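Local atomic coordinates of 1H-3-hydroxy-4-oxoquinoline 2,4-dioxygenase (Pseudomonas putida, PDB entry 3IBT), a protein that catalyses the cofactor-independent cleavage of the ring of 3-hydroxy-1H-quinolin-4-one by dioxygen, releasing N-formylanthranilate and carbon monoxide. Residues 142-153 with 170-179. Residues are numbered along the deposited sequence; the frame is centred on the assembly and turned at random.
Sequences YVAGRQSFFDEW and MPWFHGEMWQ
W178 lays its indole against helix 142-153, one face of it under the CB of R146, which stands 3.8 Å from the centroid of the five-membered ring in a CH-pi contact. With CG anti to the backbone N (chi1 -175°), the indole reaches across to that helix. Its benzo edge meets two further aromatic rings: CD1 of F149 lies 3.7 Å from CZ2 of W178, and CZ3 of W153 approaches CH2 of W178. Beyond its CB, the R146 chain bends at chi3 and spreads its guanidinium over P171, whose CA sits above the centre of one face. NH2 of R146 is 3.3 Å from O of P171, but that oxygen lies over the guanidinium face, at a poor angle for bonding. F150 fills the next layer, CE2 lying 3.6 Å from CG of P171, while its CE1 meets the CE methyl of selenomethionine M170. The M170 selenium lies oblique to the W153 six-membered ring, 5.4 Å from its centroid, a Met-aromatic contact. At the other end, the CA of G175, the residue after the N-cap H174, lies over one face of the Y142 ring; NE2 of the Q179 amide approaches CD2 obliquely on the same side, the two planes 78° apart. An alanine at Y142 would probably open a gap beside G175 and leave the Q179 amide freer to turn. In the second shell, Q132 and L133 of helix 127-135 touch F149, and W153, which probably binds substrate, stacks on H244, the probable proton donor and acceptor. The axes of segments 142-153 and 175-179 cross at 59°, helix 142-154 packing against the start of helix 175-192 and the turn leading into it, among the helices inserted between strands 115-119 and 207-212 of the alpha/beta-hydrolase sheet.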
ATOM      1  N   TYR A 142       1.072 -15.606  16.778  1.00 73.61           N
ATOM      2  CA  TYR A 142       0.946 -14.626  15.712  1.00 74.39           C
ATOM      3  C   TYR A 142       1.032 -15.264  14.332  1.00 74.25           C
ATOM      4  O   TYR A 142       0.347 -14.839  13.435  1.00 75.49           O
ATOM      5  CB  TYR A 142       1.964 -13.485  15.869  1.00 74.87           C
ATOM      6  CG  TYR A 142       3.433 -13.880  15.842  1.00 75.50           C
ATOM      7  CD1 TYR A 142       4.146 -13.937  14.631  1.00 75.60           C
ATOM      8  CD2 TYR A 142       4.122 -14.147  17.028  1.00 75.75           C
ATOM      9  CE1 TYR A 142       5.509 -14.285  14.597  1.00 75.73           C
ATOM     10  CE2 TYR A 142       5.497 -14.495  17.017  1.00 76.94           C
ATOM     11  CZ  TYR A 142       6.184 -14.560  15.798  1.00 76.91           C
ATOM     12  OH  TYR A 142       7.528 -14.908  15.788  1.00 76.19           O
ATOM     13  N   VAL A 143       1.852 -16.295  14.176  1.00 74.09           N
ATOM     14  CA  VAL A 143       1.941 -17.066  12.931  1.00 73.62           C
ATOM     15  C   VAL A 143       0.599 -17.576  12.397  1.00 73.51           C
ATOM     16  O   VAL A 143       0.234 -17.262  11.262  1.00 73.58           O
ATOM     17  CB  VAL A 143       2.924 -18.223  13.084  1.00 73.69           C
ATOM     18  CG1 VAL A 143       4.337 -17.680  13.083  1.00 73.54           C
ATOM     19  CG2 VAL A 143       2.665 -18.993  14.407  1.00 74.28           C
ATOM     20  N   ALA A 144      -0.150 -18.314  13.209  1.00 73.33           N
ATOM     21  CA  ALA A 144      -1.468 -18.787  12.809  1.00 73.78           C
ATOM     22  C   ALA A 144      -2.394 -17.641  12.316  1.00 74.51           C
ATOM     23  O   ALA A 144      -3.283 -17.851  11.474  1.00 74.70           O
ATOM     24  CB  ALA A 144      -2.102 -19.539  13.936  1.00 73.84           C
ATOM     25  N   GLY A 145      -2.166 -16.430  12.827  1.00 74.80           N
ATOM     26  CA  GLY A 145      -2.922 -15.235  12.418  1.00 74.47           C
ATOM     27  C   GLY A 145      -2.358 -14.664  11.146  1.00 74.56           C
ATOM     28  O   GLY A 145      -3.108 -14.246  10.257  1.00 74.94           O
ATOM     29  N   ARG A 146      -1.030 -14.636  11.060  1.00 74.09           N
ATOM     30  CA  ARG A 146      -0.372 -14.371   9.790  1.00 74.03           C
ATOM     31  C   ARG A 146      -0.909 -15.336   8.743  1.00 73.54           C
ATOM     32  O   ARG A 146      -1.286 -14.912   7.670  1.00 74.21           O
ATOM     33  CB  ARG A 146       1.153 -14.523   9.888  1.00 73.95           C
ATOM     34  CG  ARG A 146       1.743 -15.351   8.720  1.00 74.37           C
ATOM     35  CD  ARG A 146       3.148 -15.790   8.962  1.00 73.54           C
ATOM     36  NE  ARG A 146       3.971 -14.610   9.200  1.00 75.18           N
ATOM     37  CZ  ARG A 146       5.158 -14.632   9.803  1.00 75.71           C
ATOM     38  NH1 ARG A 146       5.702 -15.785  10.221  1.00 73.54           N
ATOM     39  NH2 ARG A 146       5.809 -13.490   9.975  1.00 77.17           N
ATOM     40  N   GLN A 147      -0.940 -16.631   9.065  1.00 72.98           N
ATOM     41  CA  GLN A 147      -1.219 -17.655   8.070  1.00 71.65           C
ATOM     42  C   GLN A 147      -2.641 -17.510   7.595  1.00 71.04           C
ATOM     43  O   GLN A 147      -2.931 -17.747   6.435  1.00 70.77           O
ATOM     44  CB  GLN A 147      -1.013 -19.048   8.643  1.00 71.51           C
ATOM     45  CG  GLN A 147      -0.998 -20.124   7.590  1.00 70.65           C
ATOM     46  CD  GLN A 147       0.192 -19.984   6.704  1.00 71.46           C
ATOM     47  OE1 GLN A 147       1.317 -20.043   7.172  1.00 73.26           O
ATOM     48  NE2 GLN A 147      -0.039 -19.781   5.412  1.00 72.12           N
ATOM     49  N   SER A 148      -3.519 -17.101   8.499  1.00 70.75           N
ATOM     50  CA  SER A 148      -4.915 -16.947   8.178  1.00 70.89           C
ATOM     51  C   SER A 148      -5.152 -16.055   6.948  1.00 70.79           C
ATOM     52  O   SER A 148      -5.836 -16.466   6.008  1.00 70.11           O
ATOM     53  CB  SER A 148      -5.644 -16.369   9.356  1.00 70.78           C
ATOM     54  OG  SER A 148      -6.937 -16.011   8.904  1.00 73.17           O
ATOM     55  N   PHE A 149      -4.585 -14.845   6.988  1.00 70.97           N
ATOM     56  CA  PHE A 149      -4.520 -13.927   5.856  1.00 71.54           C
ATOM     57  C   PHE A 149      -3.966 -14.587   4.587  1.00 72.74           C
ATOM     58  O   PHE A 149      -4.596 -14.516   3.520  1.00 72.89           O
ATOM     59  CB  PHE A 149      -3.669 -12.690   6.194  1.00 70.87           C
ATOM     60  CG  PHE A 149      -4.415 -11.614   6.952  1.00 69.69           C
ATOM     61  CD1 PHE A 149      -4.072 -11.313   8.272  1.00 67.76           C
ATOM     62  CD2 PHE A 149      -5.460 -10.916   6.351  1.00 66.84           C
ATOM     63  CE1 PHE A 149      -4.754 -10.343   8.979  1.00 67.38           C
ATOM     64  CE2 PHE A 149      -6.163  -9.936   7.060  1.00 65.54           C
ATOM     65  CZ  PHE A 149      -5.810  -9.643   8.356  1.00 67.85           C
ATOM     66  N   PHE A 150      -2.795 -15.222   4.693  1.00 73.17           N
ATOM     67  CA  PHE A 150      -2.179 -15.852   3.526  1.00 73.67           C
ATOM     68  C   PHE A 150      -3.147 -16.753   2.793  1.00 74.39           C
ATOM     69  O   PHE A 150      -3.327 -16.605   1.594  1.00 74.78           O
ATOM     70  CB  PHE A 150      -0.976 -16.687   3.911  1.00 73.46           C
ATOM     71  CG  PHE A 150       0.228 -15.892   4.376  1.00 73.95           C
ATOM     72  CD1 PHE A 150       0.271 -14.504   4.289  1.00 75.36           C
ATOM     73  CD2 PHE A 150       1.352 -16.555   4.873  1.00 74.68           C
ATOM     74  CE1 PHE A 150       1.416 -13.793   4.715  1.00 75.18           C
ATOM     75  CE2 PHE A 150       2.482 -15.857   5.284  1.00 74.62           C
ATOM     76  CZ  PHE A 150       2.511 -14.475   5.203  1.00 73.80           C
ATOM     77  N   ASP A 151      -3.768 -17.684   3.515  1.00 75.29           N
ATOM     78  CA  ASP A 151      -4.686 -18.642   2.907  1.00 76.48           C
ATOM     79  C   ASP A 151      -5.725 -17.859   2.104  1.00 77.23           C
ATOM     80  O   ASP A 151      -6.099 -18.239   0.980  1.00 77.86           O
ATOM     81  CB  ASP A 151      -5.367 -19.505   3.978  1.00 76.67           C
ATOM     82  CG  ASP A 151      -4.412 -20.541   4.625  1.00 78.25           C
ATOM     83  OD1 ASP A 151      -4.117 -21.579   3.985  1.00 80.17           O
ATOM     84  OD2 ASP A 151      -3.975 -20.345   5.792  1.00 78.67           O
ATOM     85  N   GLU A 152      -6.151 -16.739   2.682  1.00 77.50           N
ATOM     86  CA  GLU A 152      -7.142 -15.876   2.075  1.00 78.09           C
ATOM     87  C   GLU A 152      -6.551 -15.106   0.895  1.00 76.79           C
ATOM     88  O   GLU A 152      -6.914 -15.338  -0.259  1.00 77.04           O
ATOM     89  CB  GLU A 152      -7.703 -14.907   3.108  1.00 77.86           C
ATOM     90  CG  GLU A 152      -8.699 -13.911   2.502  1.00 80.59           C
ATOM     91  CD  GLU A 152      -9.293 -12.969   3.551  1.00 81.37           C
ATOM     92  OE1 GLU A 152      -9.794 -13.470   4.594  1.00 84.97           O
ATOM     93  OE2 GLU A 152      -9.254 -11.730   3.332  1.00 86.88           O
ATOM     94  N   TRP A 153      -5.643 -14.189   1.195  1.00 75.58           N
ATOM     95  CA  TRP A 153      -4.930 -13.425   0.184  1.00 74.15           C
ATOM     96  C   TRP A 153      -4.514 -14.232  -1.057  1.00 74.19           C
ATOM     97  O   TRP A 153      -4.640 -13.741  -2.217  1.00 73.90           O
ATOM     98  CB  TRP A 153      -3.716 -12.767   0.835  1.00 73.55           C
ATOM     99  CG  TRP A 153      -4.089 -11.621   1.766  1.00 72.98           C
ATOM    100  CD1 TRP A 153      -5.300 -10.982   1.838  1.00 71.86           C
ATOM    101  CD2 TRP A 153      -3.233 -10.959   2.708  1.00 71.76           C
ATOM    102  NE1 TRP A 153      -5.257  -9.973   2.765  1.00 71.86           N
ATOM    103  CE2 TRP A 153      -4.002  -9.927   3.317  1.00 71.88           C
ATOM    104  CE3 TRP A 153      -1.896 -11.123   3.086  1.00 69.34           C
ATOM    105  CZ2 TRP A 153      -3.482  -9.079   4.312  1.00 71.63           C
ATOM    106  CZ3 TRP A 153      -1.377 -10.272   4.057  1.00 70.69           C
ATOM    107  CH2 TRP A 153      -2.170  -9.266   4.664  1.00 71.55           C
HETATM  108  N   MSE A 170       7.157 -11.911   2.952  1.00 78.70           N
HETATM  109  CA  MSE A 170       6.375 -11.440   4.078  1.00 79.91           C
HETATM  110  C   MSE A 170       6.633 -12.243   5.354  1.00 78.42           C
HETATM  111  O   MSE A 170       6.765 -11.655   6.432  1.00 78.08           O
HETATM  112  CB  MSE A 170       4.893 -11.459   3.733  1.00 78.42           C
HETATM  113  CG  MSE A 170       4.528 -10.587   2.585  1.00 80.29           C
HETATM  114 SE   MSE A 170       2.563 -10.181   2.639  1.00 86.51          SE
HETATM  115  CE  MSE A 170       1.879 -11.897   1.887  1.00 84.01           C
ATOM    116  N   PRO A 171       6.715 -13.584   5.243  1.00 77.81           N
ATOM    117  CA  PRO A 171       6.772 -14.266   6.516  1.00 77.52           C
ATOM    118  C   PRO A 171       8.204 -14.179   7.081  1.00 77.46           C
ATOM    119  O   PRO A 171       8.442 -14.501   8.233  1.00 77.17           O
ATOM    120  CB  PRO A 171       6.351 -15.705   6.159  1.00 77.32           C
ATOM    121  CG  PRO A 171       6.062 -15.713   4.662  1.00 77.22           C
ATOM    122  CD  PRO A 171       6.787 -14.533   4.116  1.00 77.69           C
ATOM    123  N   TRP A 172       9.122 -13.698   6.247  1.00 77.68           N
ATOM    124  CA  TRP A 172      10.527 -13.501   6.584  1.00 77.83           C
ATOM    125  C   TRP A 172      10.730 -12.405   7.636  1.00 78.14           C
ATOM    126  O   TRP A 172      11.643 -12.510   8.471  1.00 77.92           O
ATOM    127  CB  TRP A 172      11.308 -13.186   5.301  1.00 77.76           C
ATOM    128  CG  TRP A 172      12.681 -12.689   5.506  1.00 77.34           C
ATOM    129  CD1 TRP A 172      13.766 -13.432   5.833  1.00 76.82           C
ATOM    130  CD2 TRP A 172      13.137 -11.330   5.383  1.00 77.31           C
ATOM    131  NE1 TRP A 172      14.876 -12.628   5.940  1.00 76.96           N
ATOM    132  CE2 TRP A 172      14.524 -11.332   5.671  1.00 77.39           C
ATOM    133  CE3 TRP A 172      12.510 -10.113   5.070  1.00 77.56           C
ATOM    134  CZ2 TRP A 172      15.310 -10.157   5.654  1.00 77.43           C
ATOM    135  CZ3 TRP A 172      13.288  -8.939   5.048  1.00 77.59           C
ATOM    136  CH2 TRP A 172      14.680  -8.977   5.343  1.00 77.81           C
ATOM    137  N   PHE A 173       9.883 -11.367   7.601  1.00 78.34           N
ATOM    138  CA  PHE A 173       9.925 -10.282   8.604  1.00 78.61           C
ATOM    139  C   PHE A 173       9.607 -10.808  10.016  1.00 78.85           C
ATOM    140  O   PHE A 173       9.014 -11.889  10.166  1.00 79.27           O
ATOM    141  CB  PHE A 173       8.950  -9.152   8.259  1.00 78.79           C
ATOM    142  CG  PHE A 173       9.309  -8.359   7.019  1.00 79.19           C
ATOM    143  CD1 PHE A 173       8.713  -8.647   5.802  1.00 80.32           C
ATOM    144  CD2 PHE A 173      10.194  -7.291   7.088  1.00 79.11           C
ATOM    145  CE1 PHE A 173       9.027  -7.904   4.670  1.00 80.39           C
ATOM    146  CE2 PHE A 173      10.512  -6.549   5.970  1.00 77.71           C
ATOM    147  CZ  PHE A 173       9.931  -6.849   4.764  1.00 78.93           C
ATOM    148  N   HIS A 174       9.984 -10.050  11.047  1.00 78.51           N
ATOM    149  CA  HIS A 174       9.833 -10.532  12.413  1.00 78.46           C
ATOM    150  C   HIS A 174       8.402 -10.481  12.933  1.00 78.67           C
ATOM    151  O   HIS A 174       7.616  -9.610  12.553  1.00 78.18           O
ATOM    152  CB  HIS A 174      10.751  -9.771  13.371  1.00 78.29           C
ATOM    153  CG  HIS A 174      12.194  -9.808  12.983  1.00 77.65           C
ATOM    154  ND1 HIS A 174      13.076  -8.795  13.304  1.00 77.22           N
ATOM    155  CD2 HIS A 174      12.909 -10.724  12.291  1.00 76.58           C
ATOM    156  CE1 HIS A 174      14.274  -9.090  12.839  1.00 75.92           C
ATOM    157  NE2 HIS A 174      14.199 -10.255  12.219  1.00 76.89           N
ATOM    158  N   GLY A 175       8.093 -11.410  13.840  1.00 79.29           N
ATOM    159  CA  GLY A 175       6.818 -11.411  14.567  1.00 79.48           C
ATOM    160  C   GLY A 175       6.454 -10.066  15.172  1.00 79.49           C
ATOM    161  O   GLY A 175       5.289  -9.659  15.132  1.00 79.18           O
ATOM    162  N   GLU A 176       7.458  -9.376  15.722  1.00 79.56           N
ATOM    163  CA  GLU A 176       7.279  -8.008  16.234  1.00 79.45           C
ATOM    164  C   GLU A 176       6.833  -6.978  15.149  1.00 78.68           C
ATOM    165  O   GLU A 176       6.223  -5.935  15.443  1.00 78.48           O
ATOM    166  CB  GLU A 176       8.536  -7.561  16.981  1.00 78.98           C
ATOM    167  CG  GLU A 176       8.722  -8.278  18.323  1.00 80.13           C
ATOM    168  CD  GLU A 176       9.698  -7.418  19.249  1.00 80.78           C
ATOM    169  OE1 GLU A 176      10.342  -6.359  18.763  1.00 83.32           O
ATOM    170  OE2 GLU A 176       9.910  -7.929  20.451  1.00 80.15           O
HETATM  171  N   MSE A 177       7.113  -7.269  13.891  1.00 77.78           N
HETATM  172  CA  MSE A 177       6.577  -6.413  12.878  1.00 77.38           C
HETATM  173  C   MSE A 177       5.165  -6.886  12.506  1.00 76.28           C
HETATM  174  O   MSE A 177       4.247  -6.077  12.395  1.00 76.15           O
HETATM  175  CB  MSE A 177       7.500  -6.360  11.681  1.00 77.94           C
HETATM  176  CG  MSE A 177       7.148  -5.253  10.697  1.00 82.05           C
HETATM  177 SE   MSE A 177       7.424  -3.428  11.382  1.00 92.66          SE
HETATM  178  CE  MSE A 177       9.438  -3.531  11.577  1.00 88.66           C
ATOM    179  N   TRP A 178       4.979  -8.190  12.332  1.00 74.86           N
ATOM    180  CA  TRP A 178       3.660  -8.691  12.006  1.00 73.97           C
ATOM    181  C   TRP A 178       2.599  -8.104  12.978  1.00 73.72           C
ATOM    182  O   TRP A 178       1.445  -7.785  12.606  1.00 73.59           O
ATOM    183  CB  TRP A 178       3.619 -10.235  11.992  1.00 73.57           C
ATOM    184  CG  TRP A 178       2.258 -10.686  11.539  1.00 73.93           C
ATOM    185  CD1 TRP A 178       1.274 -11.198  12.316  1.00 72.84           C
ATOM    186  CD2 TRP A 178       1.700 -10.559  10.217  1.00 72.73           C
ATOM    187  NE1 TRP A 178       0.150 -11.443  11.559  1.00 72.50           N
ATOM    188  CE2 TRP A 178       0.385 -11.052  10.270  1.00 73.18           C
ATOM    189  CE3 TRP A 178       2.195 -10.099   8.995  1.00 73.26           C
ATOM    190  CZ2 TRP A 178      -0.455 -11.090   9.141  1.00 73.30           C
ATOM    191  CZ3 TRP A 178       1.356 -10.121   7.876  1.00 72.08           C
ATOM    192  CH2 TRP A 178       0.054 -10.619   7.960  1.00 72.53           C
ATOM    193  N   GLN A 179       3.030  -7.954  14.224  1.00 72.57           N
ATOM    194  CA  GLN A 179       2.168  -7.531  15.300  1.00 71.41           C
ATOM    195  C   GLN A 179       1.956  -6.045  15.255  1.00 71.03           C
ATOM    196  O   GLN A 179       0.821  -5.598  15.293  1.00 71.56           O
ATOM    197  CB  GLN A 179       2.759  -7.950  16.634  1.00 71.09           C
ATOM    198  CG  GLN A 179       2.683  -9.455  16.864  1.00 69.89           C
ATOM    199  CD  GLN A 179       3.527  -9.916  18.046  1.00 68.34           C
ATOM    200  OE1 GLN A 179       4.008  -9.104  18.845  1.00 65.77           O
ATOM    201  NE2 GLN A 179       3.701 -11.231  18.167  1.00 67.05           N
TER